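F5/8 type C domain protein (Clostridium perfringens, PDB 7JRM) probably binds carbohydrate through a calcium-containing CBM51 module of ZmpB, an O-glycopeptidase directed at mucin. Local coordinates at residues L331-V336 / L351-N356; F146-G151 / A216-A221; A227-S232 / L269-E274. One frame throughout, in Å; residues are numbered along the deposited sequence.

Contact 1. Residues L331-V336 / L351-N356; sequences LTLSGV and LNMDYN
Asn356 turns its carboxamide toward the backbone of Leu333 to Val336, consistent with the LxxLxLxxN pattern of a leucine-rich repeat, with Met353 at the last leucine position and Asn356 as the asparagine. Asn356 OD1 accepts from Val336 N at 3.0 Å. Asn356 ND2 reaches Leu333 O at 3.2 Å: the oxygen lies in the amide plane of Asn356, whereas ND2 stands above the carbonyl plane of Leu333. ND2 also gives a bent bond to Asp354 O (2.9 Å). An amide suits this buried place because it both donates and accepts, and the three bonds fix its rotation. Leu331 and Leu351 lie side by side, CG anti to the backbone N in both (chi1 -176° and -172°), and Leu351 CD1 rests 3.9 Å from Leu331 CB. The same methyl meets Leu333 CG at 3.8 Å, the two side chains crossing obliquely. On the other face, Thr332 OG1 and Asn352 ND2 stay 3.7 Å apart, and two waters bridge them through weak contacts to ND2; Asn352 OD1 bonds to Asn374. Strand 330-332 is outermost, parallel to 350-352; helix 304-314 packs on Leu331, Leu333 and Val336, while strand 372-384 flanks 350-352 on its other side, touched by Met353 and Asn356.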
ATOM      1  N   LEU A 331      30.376  -0.033 -20.978  1.00 26.84           N
ATOM      2  CA  LEU A 331      30.676   0.538 -22.285  1.00 23.73           C
ATOM      3  C   LEU A 331      31.963   1.342 -22.210  1.00 25.08           C
ATOM      4  O   LEU A 331      32.153   2.131 -21.280  1.00 24.04           O
ATOM      5  CB  LEU A 331      29.525   1.423 -22.775  1.00 23.24           C
ATOM      6  CG  LEU A 331      29.670   2.011 -24.179  1.00 24.54           C
ATOM      7  CD1 LEU A 331      29.762   0.909 -25.225  1.00 26.70           C
ATOM      8  CD2 LEU A 331      28.512   2.945 -24.486  1.00 21.30           C
ATOM      9  N   THR A 332      32.836   1.139 -23.193  1.00 24.62           N
ATOM     10  CA  THR A 332      34.085   1.877 -23.317  1.00 29.77           C
ATOM     11  C   THR A 332      34.028   2.732 -24.575  1.00 27.14           C
ATOM     12  O   THR A 332      33.681   2.235 -25.652  1.00 27.96           O
ATOM     13  CB  THR A 332      35.284   0.926 -23.371  1.00 31.95           C
ATOM     14  OG1 THR A 332      35.435   0.273 -22.105  1.00 33.55           O
ATOM     15  CG2 THR A 332      36.560   1.689 -23.695  1.00 30.36           C
ATOM     16  N   LEU A 333      34.360   4.012 -24.437  1.00 27.29           N
ATOM     17  CA  LEU A 333      34.295   4.963 -25.536  1.00 27.16           C
ATOM     18  C   LEU A 333      35.694   5.396 -25.954  1.00 22.92           C
ATOM     19  O   LEU A 333      36.650   5.333 -25.177  1.00 24.62           O
ATOM     20  CB  LEU A 333      33.462   6.190 -25.150  1.00 24.29           C
ATOM     21  CG  LEU A 333      32.027   5.910 -24.702  1.00 26.32           C
ATOM     22  CD1 LEU A 333      31.255   7.205 -24.536  1.00 19.10           C
ATOM     23  CD2 LEU A 333      31.329   4.992 -25.689  1.00 16.42           C
ATOM     24  N   SER A 334      35.799   5.844 -27.204  1.00 29.14           N
ATOM     25  CA  SER A 334      37.067   6.318 -27.749  1.00 31.94           C
ATOM     26  C   SER A 334      36.777   7.303 -28.869  1.00 27.36           C
ATOM     27  O   SER A 334      36.093   6.958 -29.837  1.00 28.06           O
ATOM     28  CB  SER A 334      37.918   5.152 -28.261  1.00 34.42           C
ATOM     29  OG  SER A 334      38.970   5.613 -29.090  1.00 40.10           O
ATOM     30  N   GLY A 335      37.292   8.524 -28.732  1.00 31.11           N
ATOM     31  CA  GLY A 335      37.116   9.534 -29.758  1.00 27.84           C
ATOM     32  C   GLY A 335      35.712  10.070 -29.904  1.00 27.80           C
ATOM     33  O   GLY A 335      35.363  10.577 -30.973  1.00 25.43           O
ATOM     34  N   VAL A 336      34.896   9.984 -28.860  1.00 28.49           N
ATOM     35  CA  VAL A 336      33.502  10.408 -28.917  1.00 25.95           C
ATOM     36  C   VAL A 336      33.406  11.886 -28.566  1.00 29.16           C
ATOM     37  O   VAL A 336      34.065  12.367 -27.636  1.00 25.98           O
ATOM     38  CB  VAL A 336      32.634   9.553 -27.974  1.00 24.03           C
ATOM     39  CG1 VAL A 336      31.171   9.961 -28.074  1.00 21.41           C
ATOM     40  CG2 VAL A 336      32.803   8.075 -28.293  1.00 25.82           C
ATOM     41  N   LEU A 351      30.639   3.445 -17.503  1.00 23.13           N
ATOM     42  CA  LEU A 351      31.002   4.140 -18.734  1.00 23.29           C
ATOM     43  C   LEU A 351      32.458   4.574 -18.627  1.00 21.85           C
ATOM     44  O   LEU A 351      32.789   5.454 -17.826  1.00 22.80           O
ATOM     45  CB  LEU A 351      30.089   5.341 -18.982  1.00 20.85           C
ATOM     46  CG  LEU A 351      30.232   6.041 -20.335  1.00 22.19           C
ATOM     47  CD1 LEU A 351      30.347   5.026 -21.463  1.00 23.62           C
ATOM     48  CD2 LEU A 351      29.063   6.982 -20.578  1.00 25.00           C
ATOM     49  N   ASN A 352      33.321   3.957 -19.430  1.00 26.03           N
ATOM     50  CA  ASN A 352      34.748   4.272 -19.454  1.00 25.44           C
ATOM     51  C   ASN A 352      35.011   5.144 -20.678  1.00 24.74           C
ATOM     52  O   ASN A 352      35.171   4.638 -21.791  1.00 31.88           O
ATOM     53  CB  ASN A 352      35.585   2.997 -19.485  1.00 27.17           C
ATOM     54  CG  ASN A 352      35.400   2.148 -18.244  1.00 29.96           C
ATOM     55  OD1 ASN A 352      35.346   2.662 -17.127  1.00 32.61           O
ATOM     56  ND2 ASN A 352      35.301   0.838 -18.434  1.00 32.11           N
ATOM     57  N   MET A 353      35.058   6.457 -20.469  1.00 28.43           N
ATOM     58  CA  MET A 353      35.234   7.419 -21.551  1.00 21.16           C
ATOM     59  C   MET A 353      36.355   8.398 -21.234  1.00 29.21           C
ATOM     60  O   MET A 353      36.293   9.579 -21.589  1.00 24.46           O
ATOM     61  CB  MET A 353      33.932   8.167 -21.834  1.00 23.69           C
ATOM     62  CG  MET A 353      33.345   8.882 -20.626  1.00 27.12           C
ATOM     63  SD  MET A 353      31.704   9.552 -20.946  1.00 25.06           S
ATOM     64  CE  MET A 353      32.112  11.239 -21.375  1.00 31.06           C
ATOM     65  N   ASP A 354      37.400   7.924 -20.560  1.00 28.28           N
ATOM     66  CA  ASP A 354      38.561   8.763 -20.310  1.00 27.96           C
ATOM     67  C   ASP A 354      39.269   9.094 -21.619  1.00 26.92           C
ATOM     68  O   ASP A 354      39.259   8.308 -22.571  1.00 23.97           O
ATOM     69  CB  ASP A 354      39.532   8.071 -19.352  1.00 27.83           C
ATOM     70  CG  ASP A 354      39.106   8.188 -17.902  1.00 29.45           C
ATOM     71  OD1 ASP A 354      38.290   9.079 -17.589  1.00 29.64           O
ATOM     72  OD2 ASP A 354      39.592   7.390 -17.073  1.00 32.41           O
ATOM     73  N   TYR A 355      39.880  10.279 -21.657  1.00 32.64           N
ATOM     74  CA  TYR A 355      40.642  10.748 -22.817  1.00 27.56           C
ATOM     75  C   TYR A 355      39.773  10.822 -24.071  1.00 30.05           C
ATOM     76  O   TYR A 355      40.226  10.536 -25.181  1.00 30.07           O
ATOM     77  CB  TYR A 355      41.874   9.873 -23.064  1.00 29.78           C
ATOM     78  CG  TYR A 355      42.579   9.433 -21.803  1.00 30.91           C
ATOM     79  CD1 TYR A 355      42.526   8.111 -21.380  1.00 27.08           C
ATOM     80  CD2 TYR A 355      43.300  10.337 -21.034  1.00 30.97           C
ATOM     81  CE1 TYR A 355      43.169   7.702 -20.228  1.00 29.46           C
ATOM     82  CE2 TYR A 355      43.947   9.938 -19.881  1.00 30.54           C
ATOM     83  CZ  TYR A 355      43.878   8.620 -19.483  1.00 30.24           C
ATOM     84  OH  TYR A 355      44.521   8.219 -18.335  1.00 29.82           O
ATOM     85  N   ASN A 356      38.514  11.208 -23.897  1.00 29.35           N
ATOM     86  CA  ASN A 356      37.603  11.401 -25.012  1.00 27.67           C
ATOM     87  C   ASN A 356      37.463  12.900 -25.292  1.00 30.40           C
ATOM     88  O   ASN A 356      38.279  13.710 -24.837  1.00 29.22           O
ATOM     89  CB  ASN A 356      36.265  10.717 -24.706  1.00 27.57           C
ATOM     90  CG  ASN A 356      36.243   9.262 -25.135  1.00 25.77           C
ATOM     91  OD1 ASN A 356      35.585   8.901 -26.110  1.00 24.89           O
ATOM     92  ND2 ASN A 356      36.964   8.419 -24.405  1.00 24.04           N
TER
HETATM   93  O   HOH W   1      37.729  -0.044 -20.499  1.00 35.32           O
HETATM   94  O   HOH W   2      34.014  -1.441 -20.220  1.00 36.26           O
HETATM   95  O   HOH W   3      40.115   8.195 -27.179  1.00 30.22           O

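Contact 2. Residues F146-G151 / A216-A221; sequences FDTWVG and ADWADA
Trp149 and Ala219 form a hydrogen-bonded antiparallel pair in the beta-sandwich of the NPCBM/NEW2 domain, where strand 145-152 runs beside strand 215-224. Two backbone bonds of 2.7 Å join them, Trp149 N to Ala219 O and Ala219 N to Trp149 O, the second bent to 134°. A type II turn from Trp218 to Ala221 then bends the second strand round a corner, with Asp220 taking the positive phi (58°). Apolar contacts divide between the two faces. On one, Trp149 CB and Ala219 CB meet at 3.8 Å; alanine adds nothing beyond CB beside the large indole, with which Lys187 makes a cation-pi contact. On the other, Val150 and Trp218 lie side by side, Val150 CG1 reaching Trp218 CE3 at 3.5 Å, while Thr148 CG2 sits at the indole edge, in its plane. Large apolar groups suit this face because it looks into the sandwich: Trp218 meets Phe166 edge-to-face and packs on Leu202. Phe146 CE1 also touches Ala221 CB, at 4.0 Å. Among polar side chains, Asp147 OD2 forms salt bridges with Arg189 and Arg224. Thr148 OG1 stands anti to its backbone N (chi1 -173°) and donates to Trp149 O at 3.1 Å, so that OG1 and Ala219 N reach this one oxygen from opposite faces of its carbonyl plane.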
ATOM      1  N   PHE A 146     -26.275  -6.917  15.393  1.00 13.19           N
ATOM      2  CA  PHE A 146     -26.099  -6.702  16.822  1.00 10.84           C
ATOM      3  C   PHE A 146     -25.190  -7.788  17.381  1.00 15.25           C
ATOM      4  O   PHE A 146     -25.451  -8.979  17.189  1.00 13.48           O
ATOM      5  CB  PHE A 146     -27.437  -6.704  17.561  1.00 12.78           C
ATOM      6  CG  PHE A 146     -27.296  -6.704  19.055  1.00 12.90           C
ATOM      7  CD1 PHE A 146     -26.785  -5.597  19.714  1.00 13.78           C
ATOM      8  CD2 PHE A 146     -27.660  -7.813  19.800  1.00 13.08           C
ATOM      9  CE1 PHE A 146     -26.647  -5.595  21.090  1.00 13.65           C
ATOM     10  CE2 PHE A 146     -27.527  -7.815  21.176  1.00 15.43           C
ATOM     11  CZ  PHE A 146     -27.018  -6.704  21.822  1.00 14.40           C
ATOM     12  N   ASP A 147     -24.131  -7.373  18.073  1.00 13.74           N
ATOM     13  CA  ASP A 147     -23.121  -8.280  18.598  1.00 11.68           C
ATOM     14  C   ASP A 147     -22.876  -7.961  20.065  1.00 14.31           C
ATOM     15  O   ASP A 147     -22.774  -6.790  20.442  1.00 11.79           O
ATOM     16  CB  ASP A 147     -21.815  -8.158  17.799  1.00 15.72           C
ATOM     17  CG  ASP A 147     -20.831  -9.266  18.107  1.00 16.79           C
ATOM     18  OD1 ASP A 147     -21.200 -10.210  18.836  1.00 18.62           O
ATOM     19  OD2 ASP A 147     -19.687  -9.194  17.610  1.00 17.04           O
ATOM     20  N   THR A 148     -22.781  -9.002  20.891  1.00 13.92           N
ATOM     21  CA  THR A 148     -22.629  -8.795  22.325  1.00 12.98           C
ATOM     22  C   THR A 148     -22.105 -10.062  22.987  1.00 16.37           C
ATOM     23  O   THR A 148     -22.304 -11.172  22.487  1.00 15.23           O
ATOM     24  CB  THR A 148     -23.956  -8.382  22.976  1.00 12.19           C
ATOM     25  OG1 THR A 148     -23.734  -8.041  24.350  1.00  9.72           O
ATOM     26  CG2 THR A 148     -24.968  -9.519  22.903  1.00 11.47           C
ATOM     27  N   TRP A 149     -21.421  -9.871  24.112  1.00 14.83           N
ATOM     28  CA  TRP A 149     -21.130 -10.933  25.060  1.00 12.44           C
ATOM     29  C   TRP A 149     -22.120 -10.845  26.215  1.00 13.08           C
ATOM     30  O   TRP A 149     -22.540  -9.754  26.608  1.00 11.88           O
ATOM     31  CB  TRP A 149     -19.700 -10.829  25.599  1.00 12.68           C
ATOM     32  CG  TRP A 149     -18.622 -11.138  24.601  1.00 16.75           C
ATOM     33  CD1 TRP A 149     -17.808 -10.243  23.971  1.00 20.42           C
ATOM     34  CD2 TRP A 149     -18.226 -12.435  24.137  1.00 16.95           C
ATOM     35  NE1 TRP A 149     -16.935 -10.899  23.138  1.00 19.61           N
ATOM     36  CE2 TRP A 149     -17.170 -12.247  23.221  1.00 19.99           C
ATOM     37  CE3 TRP A 149     -18.663 -13.737  24.402  1.00 18.16           C
ATOM     38  CZ2 TRP A 149     -16.547 -13.309  22.569  1.00 22.80           C
ATOM     39  CZ3 TRP A 149     -18.041 -14.792  23.754  1.00 21.58           C
ATOM     40  CH2 TRP A 149     -16.996 -14.571  22.849  1.00 20.40           C
ATOM     41  N   VAL A 150     -22.499 -12.002  26.754  1.00 11.19           N
ATOM     42  CA  VAL A 150     -23.453 -12.058  27.855  1.00 12.09           C
ATOM     43  C   VAL A 150     -22.946 -13.027  28.913  1.00 12.06           C
ATOM     44  O   VAL A 150     -22.183 -13.954  28.622  1.00 11.70           O
ATOM     45  CB  VAL A 150     -24.866 -12.467  27.382  1.00 12.66           C
ATOM     46  CG1 VAL A 150     -25.468 -11.383  26.499  1.00 11.33           C
ATOM     47  CG2 VAL A 150     -24.823 -13.801  26.654  1.00 13.38           C
ATOM     48  N   GLY A 151     -23.377 -12.805  30.147  1.00 12.84           N
ATOM     49  CA  GLY A 151     -22.982 -13.670  31.239  1.00 11.95           C
ATOM     50  C   GLY A 151     -23.316 -13.041  32.574  1.00 16.55           C
ATOM     51  O   GLY A 151     -23.779 -11.899  32.657  1.00 14.45           O
ATOM     52  N   ALA A 216     -26.323  -9.212  35.564  1.00 13.96           N
ATOM     53  CA  ALA A 216     -26.108  -9.624  34.185  1.00 13.34           C
ATOM     54  C   ALA A 216     -25.506  -8.481  33.385  1.00 12.53           C
ATOM     55  O   ALA A 216     -25.846  -7.314  33.598  1.00 17.00           O
ATOM     56  CB  ALA A 216     -27.416 -10.083  33.533  1.00  9.81           C
ATOM     57  N   ASP A 217     -24.615  -8.823  32.455  1.00 13.24           N
ATOM     58  CA  ASP A 217     -23.934  -7.846  31.619  1.00 14.56           C
ATOM     59  C   ASP A 217     -24.197  -8.125  30.147  1.00 13.57           C
ATOM     60  O   ASP A 217     -24.130  -9.274  29.700  1.00 13.26           O
ATOM     61  CB  ASP A 217     -22.419  -7.856  31.854  1.00 14.39           C
ATOM     62  CG  ASP A 217     -22.045  -7.535  33.278  1.00 17.40           C
ATOM     63  OD1 ASP A 217     -22.766  -6.748  33.927  1.00 14.93           O
ATOM     64  OD2 ASP A 217     -21.015  -8.064  33.742  1.00 13.40           O
ATOM     65  N   TRP A 218     -24.494  -7.061  29.401  1.00 12.53           N
ATOM     66  CA  TRP A 218     -24.407  -7.079  27.944  1.00 12.92           C
ATOM     67  C   TRP A 218     -23.039  -6.499  27.590  1.00 14.10           C
ATOM     68  O   TRP A 218     -22.887  -5.313  27.298  1.00 14.06           O
ATOM     69  CB  TRP A 218     -25.550  -6.288  27.311  1.00 10.12           C
ATOM     70  CG  TRP A 218     -26.915  -6.780  27.689  1.00  8.76           C
ATOM     71  CD1 TRP A 218     -27.667  -6.376  28.752  1.00  9.33           C
ATOM     72  CD2 TRP A 218     -27.693  -7.766  26.998  1.00 11.39           C
ATOM     73  NE1 TRP A 218     -28.864  -7.049  28.769  1.00  7.54           N
ATOM     74  CE2 TRP A 218     -28.905  -7.910  27.703  1.00 10.81           C
ATOM     75  CE3 TRP A 218     -27.482  -8.541  25.854  1.00 11.69           C
ATOM     76  CZ2 TRP A 218     -29.900  -8.799  27.302  1.00  9.73           C
ATOM     77  CZ3 TRP A 218     -28.473  -9.423  25.458  1.00 12.28           C
ATOM     78  CH2 TRP A 218     -29.667  -9.543  26.179  1.00 11.69           C
ATOM     79  N   ALA A 219     -22.027  -7.360  27.638  1.00 12.02           N
ATOM     80  CA  ALA A 219     -20.643  -6.921  27.510  1.00 15.13           C
ATOM     81  C   ALA A 219     -20.287  -6.666  26.052  1.00 14.92           C
ATOM     82  O   ALA A 219     -20.546  -7.507  25.184  1.00 14.09           O
ATOM     83  CB  ALA A 219     -19.699  -7.959  28.111  1.00 13.98           C
ATOM     84  N   ASP A 220     -19.688  -5.501  25.790  1.00 15.58           N
ATOM     85  CA  ASP A 220     -19.267  -5.099  24.447  1.00 17.96           C
ATOM     86  C   ASP A 220     -20.437  -5.083  23.468  1.00 15.53           C
ATOM     87  O   ASP A 220     -20.251  -5.266  22.262  1.00 16.71           O
ATOM     88  CB  ASP A 220     -18.143  -6.001  23.924  1.00 17.14           C
ATOM     89  CG  ASP A 220     -17.111  -5.238  23.116  1.00 28.10           C
ATOM     90  OD1 ASP A 220     -16.429  -4.363  23.691  1.00 23.06           O
ATOM     91  OD2 ASP A 220     -16.976  -5.518  21.906  1.00 29.35           O
ATOM     92  N   ALA A 221     -21.649  -4.867  23.980  1.00 14.25           N
ATOM     93  CA  ALA A 221     -22.836  -4.828  23.135  1.00 16.58           C
ATOM     94  C   ALA A 221     -22.746  -3.662  22.162  1.00 17.15           C
ATOM     95  O   ALA A 221     -22.595  -2.507  22.576  1.00 15.02           O
ATOM     96  CB  ALA A 221     -24.092  -4.713  23.997  1.00 15.12           C
TER

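Contact 3. Residues A227-S232 / L269-E274; sequences AEYDAS and LSKDKE
Tyr229, in the linker joining strand 215-224 to helix 232-242, lies against Lys271 and Lys273 in the tight turn between helices 251-270 and 273-288. Its CB points toward the turn. Lys271 O stands 3.3 Å above one face of the Tyr229 ring, offset toward the rim, and Lys271 CB makes an off-centre CH-pi contact 4.1 Å from the ring centroid. Farther along the lysine, CG and CE both come within 3.3 Å of Tyr229 OH, and NZ beyond them forms a salt bridge with Asp19. Lys273 adds packing from its base: its CB is 3.9 Å from Tyr229 CB and 3.6 Å from Glu228 O.

Each segment also shapes a helix start. Lys271 leaves the first helix with positive phi, and Asp272 is the N-cap of the next, its carboxylate OD2 bonded to Thr275. In the linker, Asp230 OD1 accepts from Ser232 N at 3.1 Å, an Asx turn, and from Ser232 OG at 2.9 Å.

No hydrogen bond joins the two segments. Their hold therefore rests mainly on van der Waals and CH-pi packing; a carbonyl oxygen above the ring's electron cloud probably adds little attraction. Lysine suits this surface site because it can pack its methylenes on the tyrosine while NZ pairs with Asp19.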
ATOM      1  N   ALA A 227     -19.874  -2.530   5.329  1.00 21.57           N
ATOM      2  CA  ALA A 227     -18.990  -1.472   4.860  1.00 20.11           C
ATOM      3  C   ALA A 227     -19.677  -0.619   3.802  1.00 22.49           C
ATOM      4  O   ALA A 227     -20.443  -1.118   2.973  1.00 21.05           O
ATOM      5  CB  ALA A 227     -17.700  -2.069   4.298  1.00 23.51           C
ATOM      6  N   GLU A 228     -19.403   0.683   3.842  1.00 22.13           N
ATOM      7  CA  GLU A 228     -19.896   1.620   2.844  1.00 22.24           C
ATOM      8  C   GLU A 228     -18.982   1.706   1.630  1.00 23.83           C
ATOM      9  O   GLU A 228     -19.136   2.619   0.812  1.00 27.13           O
ATOM     10  CB  GLU A 228     -20.075   3.007   3.465  1.00 23.95           C
ATOM     11  CG  GLU A 228     -21.305   3.129   4.350  1.00 23.56           C
ATOM     12  CD  GLU A 228     -21.469   4.515   4.939  1.00 37.77           C
ATOM     13  OE1 GLU A 228     -20.557   4.968   5.663  1.00 39.17           O
ATOM     14  OE2 GLU A 228     -22.510   5.151   4.675  1.00 33.28           O
ATOM     15  N   TYR A 229     -18.037   0.778   1.500  1.00 23.58           N
ATOM     16  CA  TYR A 229     -17.116   0.733   0.376  1.00 23.91           C
ATOM     17  C   TYR A 229     -16.949  -0.715  -0.059  1.00 23.28           C
ATOM     18  O   TYR A 229     -17.322  -1.650   0.654  1.00 24.57           O
ATOM     19  CB  TYR A 229     -15.755   1.342   0.740  1.00 19.79           C
ATOM     20  CG  TYR A 229     -14.976   0.513   1.739  1.00 24.10           C
ATOM     21  CD1 TYR A 229     -15.233   0.610   3.100  1.00 23.17           C
ATOM     22  CD2 TYR A 229     -13.992  -0.374   1.320  1.00 19.72           C
ATOM     23  CE1 TYR A 229     -14.530  -0.148   4.017  1.00 21.72           C
ATOM     24  CE2 TYR A 229     -13.285  -1.137   2.229  1.00 24.73           C
ATOM     25  CZ  TYR A 229     -13.558  -1.019   3.575  1.00 20.46           C
ATOM     26  OH  TYR A 229     -12.856  -1.776   4.484  1.00 23.42           O
ATOM     27  N   ASP A 230     -16.375  -0.897  -1.246  1.00 25.49           N
ATOM     28  CA  ASP A 230     -16.033  -2.222  -1.751  1.00 23.71           C
ATOM     29  C   ASP A 230     -14.704  -2.124  -2.478  1.00 23.05           C
ATOM     30  O   ASP A 230     -14.568  -1.339  -3.421  1.00 16.21           O
ATOM     31  CB  ASP A 230     -17.120  -2.770  -2.680  1.00 27.31           C
ATOM     32  CG  ASP A 230     -17.104  -4.286  -2.761  1.00 30.09           C
ATOM     33  OD1 ASP A 230     -16.026  -4.883  -2.560  1.00 28.64           O
ATOM     34  OD2 ASP A 230     -18.169  -4.881  -3.027  1.00 33.76           O
ATOM     35  N   ALA A 231     -13.728  -2.917  -2.038  1.00 16.27           N
ATOM     36  CA  ALA A 231     -12.390  -2.907  -2.608  1.00 20.07           C
ATOM     37  C   ALA A 231     -12.144  -4.076  -3.552  1.00 22.41           C
ATOM     38  O   ALA A 231     -11.008  -4.271  -3.994  1.00 19.20           O
ATOM     39  CB  ALA A 231     -11.344  -2.908  -1.491  1.00 17.68           C
ATOM     40  N   SER A 232     -13.182  -4.850  -3.878  1.00 20.57           N
ATOM     41  CA  SER A 232     -12.991  -6.038  -4.704  1.00 21.92           C
ATOM     42  C   SER A 232     -12.580  -5.672  -6.125  1.00 17.84           C
ATOM     43  O   SER A 232     -11.697  -6.316  -6.706  1.00 16.83           O
ATOM     44  CB  SER A 232     -14.267  -6.880  -4.716  1.00 24.43           C
ATOM     45  OG  SER A 232     -14.649  -7.245  -3.400  1.00 26.77           O
ATOM     46  N   LEU A 269      -5.908   0.874   1.739  1.00 13.94           N
ATOM     47  CA  LEU A 269      -5.728   1.112   3.167  1.00 17.36           C
ATOM     48  C   LEU A 269      -6.655   2.205   3.681  1.00 21.26           C
ATOM     49  O   LEU A 269      -6.991   2.220   4.871  1.00 19.50           O
ATOM     50  CB  LEU A 269      -4.273   1.479   3.458  1.00 16.70           C
ATOM     51  CG  LEU A 269      -3.218   0.405   3.193  1.00 18.43           C
ATOM     52  CD1 LEU A 269      -1.840   0.912   3.584  1.00 21.35           C
ATOM     53  CD2 LEU A 269      -3.552  -0.877   3.940  1.00 21.97           C
ATOM     54  N   SER A 270      -7.075   3.124   2.808  1.00 14.68           N
ATOM     55  CA  SER A 270      -7.925   4.223   3.247  1.00 16.49           C
ATOM     56  C   SER A 270      -9.314   3.742   3.643  1.00 19.90           C
ATOM     57  O   SER A 270      -9.973   4.382   4.472  1.00 20.23           O
ATOM     58  CB  SER A 270      -8.025   5.281   2.147  1.00 15.57           C
ATOM     59  OG  SER A 270      -8.827   4.823   1.073  1.00 19.63           O
ATOM     60  N   LYS A 271      -9.771   2.627   3.068  1.00 15.12           N
ATOM     61  CA  LYS A 271     -11.120   2.104   3.306  1.00 18.90           C
ATOM     62  C   LYS A 271     -12.181   3.162   3.014  1.00 21.97           C
ATOM     63  O   LYS A 271     -13.247   3.186   3.632  1.00 22.95           O
ATOM     64  CB  LYS A 271     -11.263   1.564   4.732  1.00 21.16           C
ATOM     65  CG  LYS A 271     -10.355   0.381   5.034  1.00 24.10           C
ATOM     66  CD  LYS A 271     -10.261   0.113   6.528  1.00 20.74           C
ATOM     67  CE  LYS A 271     -11.604  -0.304   7.105  1.00 24.64           C
ATOM     68  NZ  LYS A 271     -11.456  -0.940   8.444  1.00 32.02           N
ATOM     69  N   ASP A 272     -11.885   4.048   2.067  1.00 19.04           N
ATOM     70  CA  ASP A 272     -12.774   5.133   1.678  1.00 19.16           C
ATOM     71  C   ASP A 272     -13.322   4.848   0.289  1.00 22.28           C
ATOM     72  O   ASP A 272     -12.561   4.518  -0.626  1.00 20.48           O
ATOM     73  CB  ASP A 272     -12.039   6.475   1.702  1.00 17.55           C
ATOM     74  CG  ASP A 272     -12.915   7.628   1.257  1.00 23.20           C
ATOM     75  OD1 ASP A 272     -13.902   7.933   1.959  1.00 16.50           O
ATOM     76  OD2 ASP A 272     -12.614   8.232   0.207  1.00 24.94           O
ATOM     77  N   LYS A 273     -14.641   4.984   0.135  1.00 17.83           N
ATOM     78  CA  LYS A 273     -15.295   4.583  -1.107  1.00 19.28           C
ATOM     79  C   LYS A 273     -14.798   5.403  -2.293  1.00 19.59           C
ATOM     80  O   LYS A 273     -14.418   4.846  -3.330  1.00 21.89           O
ATOM     81  CB  LYS A 273     -16.811   4.713  -0.962  1.00 19.10           C
ATOM     82  CG  LYS A 273     -17.580   4.425  -2.238  1.00 27.44           C
ATOM     83  CD  LYS A 273     -18.788   5.336  -2.366  1.00 28.62           C
ATOM     84  CE  LYS A 273     -19.988   4.584  -2.913  1.00 35.70           C
ATOM     85  NZ  LYS A 273     -21.180   5.467  -3.061  1.00 35.10           N
ATOM     86  N   GLU A 274     -14.796   6.731  -2.161  1.00 20.35           N
ATOM     87  CA  GLU A 274     -14.435   7.571  -3.298  1.00 23.17           C
ATOM     88  C   GLU A 274     -12.939   7.527  -3.585  1.00 21.62           C
ATOM     89  O   GLU A 274     -12.532   7.644  -4.748  1.00 20.14           O
ATOM     90  CB  GLU A 274     -14.891   9.012  -3.058  1.00 24.74           C
ATOM     91  CG  GLU A 274     -16.404   9.180  -2.926  1.00 24.73           C
ATOM     92  CD  GLU A 274     -17.184   8.695  -4.142  1.00 36.32           C
ATOM     93  OE1 GLU A 274     -16.594   8.555  -5.236  1.00 41.07           O
ATOM     94  OE2 GLU A 274     -18.400   8.450  -3.998  1.00 36.09           O
TER

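The three contacts follow one another along an extended chain: contact 2 closes before contact 3 opens, and contact 3 before contact 1. Contact 2, within the sandwich, and contact 3, at the linker to the helices, have centres 29 Å apart and nearest atoms about 13 Å apart. Contact 1 is remote from both, its centre 55 Å from that of contact 3 and 78 Å from that of contact 2. The bound calcium belongs to the neighbourhood of contact 2: the side chain of Ala216 is about 9 Å from the ion, which is held by Ser163, Val206, Asp208, Gly210 and Asp214. No two of the contacts touch.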